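Local coordinates for deferrochelatase (Vibrio cholerae, PDB 5DE0), which probably works as a heme b-dependent peroxidase of the dye-decolorizing (DyP) family, using peroxide to oxidise its substrates, at residues V232-P237 and I250-T255; T9-E14 and T57-F62. All coordinates share one frame; numbering follows the deposited sequence.

Contact 1: V232-P237 and I250-T255; sequences VRHSLP and IAYCHT. With HEM (protoporphyrin IX containing Fe), chain F.
Arg233 brings this hairpin to the heme. Both NH1 and NH2 of its guanidinium donate to the propionate oxygen HEM O1D, each at 3.0 Å and each along a distinctly bent N-H line, so one oxygen is gripped twice. The flat group lies with one face over the porphyrin, HEM C1A standing 3.1 Å above its plane near the rim, while the carboxylate carbon HEM CGD sits at its edge in plane. A bend at chi3 (-73°) in an otherwise rather extended chain turns the end over the macrocycle. NH1 also salt-bridges Asp147 of the family's GXXDG motif, so the guanidinium sits between two carboxylates, which probably holds its orientation. Behind it, Arg233 CG rests on Ala251 CB at 4.1 Å, the two forming a non-hydrogen-bonded pair on the heme-facing side of an antiparallel beta hairpin, whose strand 232-239 is an outermost one of four in the C-terminal ferredoxin-like half of the DyP fold. The next pair is hydrogen-bonded: Tyr252 N donates to Val232 O at 2.7 Å and 169°, and Val232 N returns the bond to Tyr252 O. Past Arg233 the strand breaks, yet His234 N still reaches Ile250 O at 2.9 Å from above the carbonyl plane, and Ser235 OG accepts Ile250 N at 3.1 Å in place of a backbone carbonyl. On the side with Val232, His234 CD2 meets Tyr252 CD1 at 3.8 Å, obliquely, the ring planes at 89°. His234 NE2 bonds to Ile11 O of the N-terminal loop, Tyr252 OH is hydrogen-bonded to His101 ND1, and Val232 packs on helix 155-161.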
ATOM      1  N   VAL B 232      11.079  12.379  18.815  1.00 22.68           N
ATOM      2  CA  VAL B 232      10.627  11.001  18.692  1.00 21.98           C
ATOM      3  C   VAL B 232      10.030  10.780  17.307  1.00 21.23           C
ATOM      4  O   VAL B 232       8.943  11.272  17.005  1.00 20.37           O
ATOM      5  CB  VAL B 232       9.589  10.640  19.771  1.00 22.89           C
ATOM      6  CG1 VAL B 232       9.064   9.227  19.554  1.00 23.10           C
ATOM      7  CG2 VAL B 232      10.197  10.781  21.159  1.00 25.16           C
ATOM      8  N   ARG B 233      10.748  10.041  16.467  1.00 21.63           N
ATOM      9  CA  ARG B 233      10.325   9.817  15.090  1.00 20.62           C
ATOM     10  C   ARG B 233       9.465   8.567  14.945  1.00 20.27           C
ATOM     11  O   ARG B 233       9.737   7.537  15.562  1.00 20.93           O
ATOM     12  CB  ARG B 233      11.546   9.713  14.171  1.00 21.16           C
ATOM     13  CG  ARG B 233      12.333  11.006  14.028  1.00 21.66           C
ATOM     14  CD  ARG B 233      13.688  10.753  13.383  1.00 23.24           C
ATOM     15  NE  ARG B 233      14.608  10.082  14.296  1.00 23.15           N
ATOM     16  CZ  ARG B 233      15.628   9.324  13.908  1.00 23.54           C
ATOM     17  NH1 ARG B 233      15.858   9.130  12.616  1.00 23.38           N
ATOM     18  NH2 ARG B 233      16.413   8.752  14.811  1.00 23.72           N
ATOM     19  N   HIS B 234       8.426   8.666  14.123  1.00 20.75           N
ATOM     20  CA  HIS B 234       7.557   7.530  13.830  1.00 19.45           C
ATOM     21  C   HIS B 234       7.517   7.271  12.331  1.00 19.99           C
ATOM     22  O   HIS B 234       6.567   6.678  11.816  1.00 19.52           O
ATOM     23  CB  HIS B 234       6.142   7.772  14.362  1.00 19.53           C
ATOM     24  CG  HIS B 234       5.936   7.306  15.769  1.00 20.91           C
ATOM     25  ND1 HIS B 234       5.713   5.984  16.087  1.00 19.13           N
ATOM     26  CD2 HIS B 234       5.919   7.983  16.941  1.00 19.58           C
ATOM     27  CE1 HIS B 234       5.569   5.867  17.395  1.00 20.51           C
ATOM     28  NE2 HIS B 234       5.690   7.065  17.937  1.00 20.56           N
ATOM     29  N   SER B 235       8.555   7.725  11.637  1.00 19.05           N
ATOM     30  CA  SER B 235       8.620   7.627  10.184  1.00 19.10           C
ATOM     31  C   SER B 235       8.634   6.184   9.711  1.00 19.61           C
ATOM     32  O   SER B 235       8.976   5.271  10.463  1.00 19.06           O
ATOM     33  CB  SER B 235       9.857   8.349   9.654  1.00 19.13           C
ATOM     34  OG  SER B 235      10.002   9.622  10.254  1.00 19.41           O
ATOM     35  N   LEU B 236       8.265   5.991   8.449  1.00 20.42           N
ATOM     36  CA  LEU B 236       8.214   4.667   7.851  1.00 20.10           C
ATOM     37  C   LEU B 236       8.237   4.791   6.332  1.00 20.64           C
ATOM     38  O   LEU B 236       7.607   5.688   5.774  1.00 20.11           O
ATOM     39  CB  LEU B 236       6.962   3.921   8.312  1.00 22.40           C
ATOM     40  CG  LEU B 236       7.106   2.453   8.711  1.00 21.74           C
ATOM     41  CD1 LEU B 236       8.248   2.265   9.694  1.00 20.67           C
ATOM     42  CD2 LEU B 236       5.802   1.942   9.307  1.00 20.65           C
ATOM     43  N   PRO B 237       8.984   3.901   5.661  1.00 21.86           N
ATOM     44  CA  PRO B 237       9.041   3.855   4.196  1.00 21.30           C
ATOM     45  C   PRO B 237       7.658   3.640   3.581  1.00 21.85           C
ATOM     46  O   PRO B 237       6.775   3.115   4.253  1.00 20.27           O
ATOM     47  CB  PRO B 237       9.957   2.659   3.917  1.00 21.65           C
ATOM     48  CG  PRO B 237      10.777   2.516   5.147  1.00 22.63           C
ATOM     49  CD  PRO B 237       9.887   2.916   6.280  1.00 20.85           C
ATOM     50  N   ILE B 250       7.722  11.652  10.064  1.00 20.52           N
ATOM     51  CA  ILE B 250       6.858  12.220  11.088  1.00 17.69           C
ATOM     52  C   ILE B 250       7.577  12.150  12.429  1.00 19.45           C
ATOM     53  O   ILE B 250       8.256  11.167  12.728  1.00 18.93           O
ATOM     54  CB  ILE B 250       5.495  11.490  11.162  1.00 17.76           C
ATOM     55  CG1 ILE B 250       4.622  12.073  12.279  1.00 17.76           C
ATOM     56  CG2 ILE B 250       5.688   9.996  11.356  1.00 18.05           C
ATOM     57  CD1 ILE B 250       3.244  11.440  12.378  1.00 17.92           C
ATOM     58  N   ALA B 251       7.451  13.206  13.224  1.00 17.43           N
ATOM     59  CA  ALA B 251       8.135  13.267  14.508  1.00 20.16           C
ATOM     60  C   ALA B 251       7.284  13.962  15.565  1.00 20.07           C
ATOM     61  O   ALA B 251       6.501  14.861  15.257  1.00 20.07           O
ATOM     62  CB  ALA B 251       9.475  13.977  14.361  1.00 19.68           C
ATOM     63  N   TYR B 252       7.447  13.532  16.810  1.00 20.19           N
ATOM     64  CA  TYR B 252       6.773  14.158  17.939  1.00 20.65           C
ATOM     65  C   TYR B 252       7.812  14.772  18.869  1.00 21.54           C
ATOM     66  O   TYR B 252       8.907  14.230  19.023  1.00 22.31           O
ATOM     67  CB  TYR B 252       5.915  13.140  18.695  1.00 20.62           C
ATOM     68  CG  TYR B 252       4.721  12.625  17.919  1.00 19.92           C
ATOM     69  CD1 TYR B 252       4.865  11.632  16.958  1.00 19.47           C
ATOM     70  CD2 TYR B 252       3.447  13.125  18.159  1.00 20.00           C
ATOM     71  CE1 TYR B 252       3.774  11.159  16.251  1.00 18.56           C
ATOM     72  CE2 TYR B 252       2.352  12.654  17.458  1.00 20.72           C
ATOM     73  CZ  TYR B 252       2.521  11.673  16.505  1.00 19.24           C
ATOM     74  OH  TYR B 252       1.429  11.207  15.809  1.00 19.00           O
ATOM     75  N   CYS B 253       7.482  15.905  19.478  1.00 22.03           N
ATOM     76  CA  CYS B 253       8.401  16.555  20.406  1.00 23.10           C
ATOM     77  C   CYS B 253       7.674  17.466  21.390  1.00 24.56           C
ATOM     78  O   CYS B 253       6.631  18.037  21.070  1.00 23.93           O
ATOM     79  CB  CYS B 253       9.455  17.356  19.644  1.00 23.02           C
ATOM     80  SG  CYS B 253      10.774  17.999  20.688  1.00 25.26           S
ATOM     81  N   HIS B 254       8.238  17.600  22.588  1.00 24.78           N
ATOM     82  CA  HIS B 254       7.639  18.416  23.639  1.00 25.54           C
ATOM     83  C   HIS B 254       7.694  19.899  23.291  1.00 25.10           C
ATOM     84  O   HIS B 254       6.979  20.712  23.876  1.00 25.63           O
ATOM     85  CB  HIS B 254       8.341  18.166  24.977  1.00 26.61           C
ATOM     86  CG  HIS B 254       9.733  18.713  25.042  1.00 26.05           C
ATOM     87  ND1 HIS B 254      10.835  17.997  24.625  1.00 26.24           N
ATOM     88  CD2 HIS B 254      10.206  19.905  25.477  1.00 25.93           C
ATOM     89  CE1 HIS B 254      11.923  18.724  24.798  1.00 26.27           C
ATOM     90  NE2 HIS B 254      11.569  19.888  25.315  1.00 25.93           N
ATOM     91  N   THR B 255       8.553  20.243  22.338  1.00 24.87           N
ATOM     92  CA  THR B 255       8.669  21.615  21.865  1.00 25.66           C
ATOM     93  C   THR B 255       8.872  21.639  20.355  1.00 25.26           C
ATOM     94  O   THR B 255       9.632  20.844  19.805  1.00 25.43           O
ATOM     95  CB  THR B 255       9.829  22.364  22.559  1.00 25.73           C
ATOM     96  OG1 THR B 255      10.022  23.637  21.932  1.00 26.25           O
ATOM     97  CG2 THR B 255      11.122  21.564  22.476  1.00 25.83           C
TER
HETATM   98  CHA HEM F 401      18.840  10.264  12.098  1.00 24.51           C
HETATM   99  CHB HEM F 401      15.781  14.027  12.213  1.00 23.66           C
HETATM  100  CHC HEM F 401      14.686  13.334   7.524  1.00 23.49           C
HETATM  101  CHD HEM F 401      17.054   9.104   7.685  1.00 24.63           C
HETATM  102  C1A HEM F 401      18.111  11.346  12.539  1.00 24.82           C
HETATM  103  C2A HEM F 401      18.142  11.914  13.872  1.00 25.10           C
HETATM  104  C3A HEM F 401      17.296  12.950  13.903  1.00 24.49           C
HETATM  105  C4A HEM F 401      16.700  13.076  12.590  1.00 23.72           C
HETATM  106  CMA HEM F 401      16.995  13.863  15.111  1.00 23.93           C
HETATM  107  CAA HEM F 401      19.008  11.406  15.046  1.00 24.63           C
HETATM  108  CBA HEM F 401      20.202  12.344  15.215  1.00 26.60           C
HETATM  109  CGA HEM F 401      21.152  11.787  16.240  1.00 26.68           C
HETATM  110  O1A HEM F 401      21.934  10.866  15.892  1.00 26.84           O
HETATM  111  O2A HEM F 401      21.126  12.271  17.400  1.00 27.26           O
HETATM  112  C1B HEM F 401      15.291  14.215  10.941  1.00 23.33           C
HETATM  113  C2B HEM F 401      14.545  15.370  10.493  1.00 23.47           C
HETATM  114  C3B HEM F 401      14.231  15.195   9.209  1.00 23.67           C
HETATM  115  C4B HEM F 401      14.776  13.913   8.777  1.00 22.62           C
HETATM  116  CMB HEM F 401      14.160  16.594  11.353  1.00 22.57           C
HETATM  117  CAB HEM F 401      13.427  16.234   8.395  1.00 21.91           C
HETATM  118  CBB HEM F 401      13.072  16.029   7.129  1.00 23.47           C
HETATM  119  C1C HEM F 401      15.202  12.107   7.157  1.00 23.69           C
HETATM  120  C2C HEM F 401      15.040  11.452   5.871  1.00 24.21           C
HETATM  121  C3C HEM F 401      15.697  10.278   5.924  1.00 24.32           C
HETATM  122  C4C HEM F 401      16.296  10.165   7.239  1.00 24.78           C
HETATM  123  CMC HEM F 401      14.234  12.050   4.694  1.00 22.87           C
HETATM  124  CAC HEM F 401      15.870   9.173   4.851  1.00 23.95           C
HETATM  125  CBC HEM F 401      15.449   9.264   3.586  1.00 25.54           C
HETATM  126  C1D HEM F 401      17.844   9.069   8.814  1.00 24.16           C
HETATM  127  C2D HEM F 401      18.924   8.138   9.049  1.00 24.82           C
HETATM  128  C3D HEM F 401      19.482   8.498  10.431  1.00 24.26           C
HETATM  129  C4D HEM F 401      18.684   9.612  10.892  1.00 24.13           C
HETATM  130  CMD HEM F 401      19.417   7.015   8.112  1.00 24.94           C
HETATM  131  CAD HEM F 401      20.655   7.817  11.165  1.00 24.58           C
HETATM  132  CBD HEM F 401      20.160   6.626  11.978  1.00 24.72           C
HETATM  133  CGD HEM F 401      19.242   7.096  13.075  1.00 25.80           C
HETATM  134  O1D HEM F 401      18.000   7.022  12.890  1.00 24.26           O
HETATM  135  O2D HEM F 401      19.747   7.543  14.137  1.00 25.58           O
HETATM  136  NA  HEM F 401      17.219  12.081  11.784  1.00 25.41           N
HETATM  137  NB  HEM F 401      15.414  13.348   9.869  1.00 24.74           N
HETATM  138  NC  HEM F 401      15.975  11.293   7.963  1.00 25.38           N
HETATM  139  ND  HEM F 401      17.738   9.913   9.916  1.00 25.53           N
HETATM  140 FE   HEM F 401      16.664  11.687   9.850  1.00 29.49          FE

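Contact 2: T9-E14 and T57-F62; sequences TAILPE and TVSVAF
The flat group at the centre is the Val58-Ser59 peptide; Ala10 CB stands over one of its faces, almost directly above Val58 C at 3.5 Å. Ala10 N lies on that same side and reaches Val58 O from above the carbonyl plane, a weak hydrogen bond of 3.4 Å with a poorly aligned N-H (134°). The firmer tie is made by a side chain: Val58 N donates to Thr9 OG1 at 3.1 Å, and the bond is nearly straight. Thr9 has its hydroxyl between the backbone N and the carbonyl carbon (chi1 60°), which swings OG1 across to the strand. Thr57 adopts the same torsion, but its OG1 bonds to His103 O on the neighbouring strand; the same OG1 of Thr57 also packs against Ala10, 3.5 Å from Ala10 CA. The methyl of Thr57, CG2, meets Thr9 O at 3.5 Å. Further along, Ser59 CB touches Ala10 CB at 3.7 Å, and Ser59 OG, anti to its backbone N, lies beside Ile11 CG1 at 3.8 Å. Thr57 and Ser59 thus turn to the loop while Val58 between them points away. His103 NE2 also bonds to Ala10 O, tying the loop to strand 98-104 as well. The N-terminal approach to strand 18-26 is laid in this way against strand 57-62, an outermost strand of an antiparallel sheet ordered 2-3-1-4, the ferredoxin-like topology of the N-terminal half of DyP peroxidases.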
ATOM      1  N   THR B   9      -2.387   6.980  22.146  1.00 22.50           N
ATOM      2  CA  THR B   9      -1.696   5.690  22.147  1.00 21.97           C
ATOM      3  C   THR B   9      -0.625   5.486  21.073  1.00 21.36           C
ATOM      4  O   THR B   9       0.187   4.571  21.181  1.00 20.45           O
ATOM      5  CB  THR B   9      -2.710   4.543  22.001  1.00 21.76           C
ATOM      6  OG1 THR B   9      -3.422   4.686  20.767  1.00 20.25           O
ATOM      7  CG2 THR B   9      -3.695   4.549  23.161  1.00 24.68           C
ATOM      8  N   ALA B  10      -0.616   6.324  20.042  1.00 21.06           N
ATOM      9  CA  ALA B  10       0.300   6.114  18.923  1.00 21.05           C
ATOM     10  C   ALA B  10       1.701   6.670  19.178  1.00 20.78           C
ATOM     11  O   ALA B  10       2.671   6.209  18.579  1.00 20.07           O
ATOM     12  CB  ALA B  10      -0.279   6.726  17.652  1.00 19.39           C
ATOM     13  N   ILE B  11       1.803   7.643  20.076  1.00 21.11           N
ATOM     14  CA  ILE B  11       3.028   8.426  20.231  1.00 21.63           C
ATOM     15  C   ILE B  11       4.167   7.690  20.942  1.00 22.59           C
ATOM     16  O   ILE B  11       5.244   7.504  20.374  1.00 22.93           O
ATOM     17  CB  ILE B  11       2.738   9.732  20.995  1.00 21.94           C
ATOM     18  CG1 ILE B  11       1.613  10.506  20.306  1.00 20.98           C
ATOM     19  CG2 ILE B  11       3.992  10.583  21.092  1.00 22.14           C
ATOM     20  CD1 ILE B  11       1.247  11.799  20.995  1.00 23.87           C
ATOM     21  N   LEU B  12       3.927   7.279  22.182  1.00 23.07           N
ATOM     22  CA  LEU B  12       4.971   6.683  23.019  1.00 23.60           C
ATOM     23  C   LEU B  12       5.498   5.307  22.572  1.00 24.56           C
ATOM     24  O   LEU B  12       6.711   5.094  22.581  1.00 26.26           O
ATOM     25  CB  LEU B  12       4.478   6.588  24.469  1.00 24.19           C
ATOM     26  CG  LEU B  12       4.972   7.685  25.416  1.00 26.23           C
ATOM     27  CD1 LEU B  12       4.768   9.061  24.805  1.00 25.47           C
ATOM     28  CD2 LEU B  12       4.273   7.586  26.764  1.00 27.62           C
ATOM     29  N   PRO B  13       4.609   4.366  22.196  1.00 24.92           N
ATOM     30  CA  PRO B  13       5.150   3.052  21.822  1.00 25.15           C
ATOM     31  C   PRO B  13       6.013   3.089  20.565  1.00 23.70           C
ATOM     32  O   PRO B  13       5.923   4.033  19.779  1.00 22.70           O
ATOM     33  CB  PRO B  13       3.894   2.205  21.573  1.00 24.41           C
ATOM     34  CG  PRO B  13       2.783   2.944  22.218  1.00 24.17           C
ATOM     35  CD  PRO B  13       3.138   4.384  22.128  1.00 23.48           C
ATOM     36  N   GLU B  14       6.847   2.069  20.392  1.00 24.12           N
ATOM     37  CA  GLU B  14       7.630   1.917  19.175  1.00 25.06           C
ATOM     38  C   GLU B  14       6.693   1.682  17.999  1.00 22.62           C
ATOM     39  O   GLU B  14       5.660   1.029  18.145  1.00 22.82           O
ATOM     40  CB  GLU B  14       8.621   0.759  19.308  1.00 25.21           C
ATOM     41  CG  GLU B  14       9.705   0.977  20.350  1.00 27.83           C
ATOM     42  CD  GLU B  14      10.815   1.881  19.857  1.00 28.94           C
ATOM     43  OE1 GLU B  14      10.913   2.094  18.629  1.00 29.30           O
ATOM     44  OE2 GLU B  14      11.592   2.379  20.698  1.00 31.92           O
ATOM     45  N   THR B  57      -3.018   1.477  17.223  1.00 18.75           N
ATOM     46  CA  THR B  57      -2.925   2.722  17.973  1.00 18.97           C
ATOM     47  C   THR B  57      -3.386   3.889  17.114  1.00 18.09           C
ATOM     48  O   THR B  57      -3.521   3.756  15.899  1.00 17.87           O
ATOM     49  CB  THR B  57      -1.492   2.986  18.455  1.00 18.22           C
ATOM     50  OG1 THR B  57      -0.625   3.115  17.321  1.00 17.43           O
ATOM     51  CG2 THR B  57      -1.001   1.845  19.334  1.00 19.21           C
ATOM     52  N   VAL B  58      -3.625   5.036  17.740  1.00 18.35           N
ATOM     53  CA  VAL B  58      -4.084   6.209  17.007  1.00 18.56           C
ATOM     54  C   VAL B  58      -3.673   7.505  17.708  1.00 18.20           C
ATOM     55  O   VAL B  58      -3.580   7.562  18.935  1.00 18.83           O
ATOM     56  CB  VAL B  58      -5.625   6.183  16.819  1.00 19.30           C
ATOM     57  CG1 VAL B  58      -6.339   6.316  18.157  1.00 19.85           C
ATOM     58  CG2 VAL B  58      -6.079   7.268  15.848  1.00 18.17           C
ATOM     59  N   SER B  59      -3.398   8.537  16.915  1.00 18.85           N
ATOM     60  CA  SER B  59      -3.156   9.873  17.441  1.00 19.70           C
ATOM     61  C   SER B  59      -3.726  10.922  16.494  1.00 18.96           C
ATOM     62  O   SER B  59      -3.328  11.001  15.331  1.00 19.54           O
ATOM     63  CB  SER B  59      -1.663  10.115  17.658  1.00 19.08           C
ATOM     64  OG  SER B  59      -1.438  11.421  18.156  1.00 19.75           O
ATOM     65  N   VAL B  60      -4.666  11.718  16.996  1.00 20.80           N
ATOM     66  CA  VAL B  60      -5.306  12.756  16.199  1.00 20.40           C
ATOM     67  C   VAL B  60      -4.722  14.123  16.534  1.00 20.38           C
ATOM     68  O   VAL B  60      -4.670  14.516  17.702  1.00 20.32           O
ATOM     69  CB  VAL B  60      -6.830  12.784  16.423  1.00 20.04           C
ATOM     70  CG1 VAL B  60      -7.471  13.845  15.547  1.00 19.45           C
ATOM     71  CG2 VAL B  60      -7.430  11.413  16.141  1.00 19.87           C
ATOM     72  N   ALA B  61      -4.290  14.848  15.507  1.00 19.63           N
ATOM     73  CA  ALA B  61      -3.642  16.141  15.709  1.00 21.47           C
ATOM     74  C   ALA B  61      -4.231  17.217  14.803  1.00 21.74           C
ATOM     75  O   ALA B  61      -4.726  16.926  13.711  1.00 19.68           O
ATOM     76  CB  ALA B  61      -2.150  16.018  15.479  1.00 20.22           C
ATOM     77  N   PHE B  62      -4.169  18.465  15.259  1.00 21.59           N
ATOM     78  CA  PHE B  62      -4.763  19.576  14.525  1.00 23.12           C
ATOM     79  C   PHE B  62      -3.734  20.660  14.225  1.00 21.54           C
ATOM     80  O   PHE B  62      -2.843  20.917  15.039  1.00 22.73           O
ATOM     81  CB  PHE B  62      -5.927  20.172  15.316  1.00 24.44           C
ATOM     82  CG  PHE B  62      -6.961  19.168  15.726  1.00 24.40           C
ATOM     83  CD1 PHE B  62      -6.903  18.559  16.970  1.00 24.45           C
ATOM     84  CD2 PHE B  62      -7.998  18.830  14.868  1.00 23.82           C
ATOM     85  CE1 PHE B  62      -7.863  17.628  17.349  1.00 24.33           C
ATOM     86  CE2 PHE B  62      -8.957  17.902  15.245  1.00 25.21           C
ATOM     87  CZ  PHE B  62      -8.887  17.303  16.485  1.00 24.97           C
TER

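How the contacts relate
Contact 1 belongs to the C-terminal sequence family and contact 2 to the N-terminal one, yet their centres lie about 10 Å apart and they touch directly. His234 of contact 1 reaches into the loop 9-14: its NE2 lies 2.5 Å from Ile11 O, a probable hydrogen bond, and its CE1 packs 3.1 Å from Ala10 O. Beside it, Tyr252 CE2 rests on Ile11 CG1 at 3.6 Å. The hairpin therefore carries heme-binding Arg233 on one face and meets the N-terminal loop with the other. Contact 2 lies on the side of the hairpin away from the heme, joined to the pocket through contact 1.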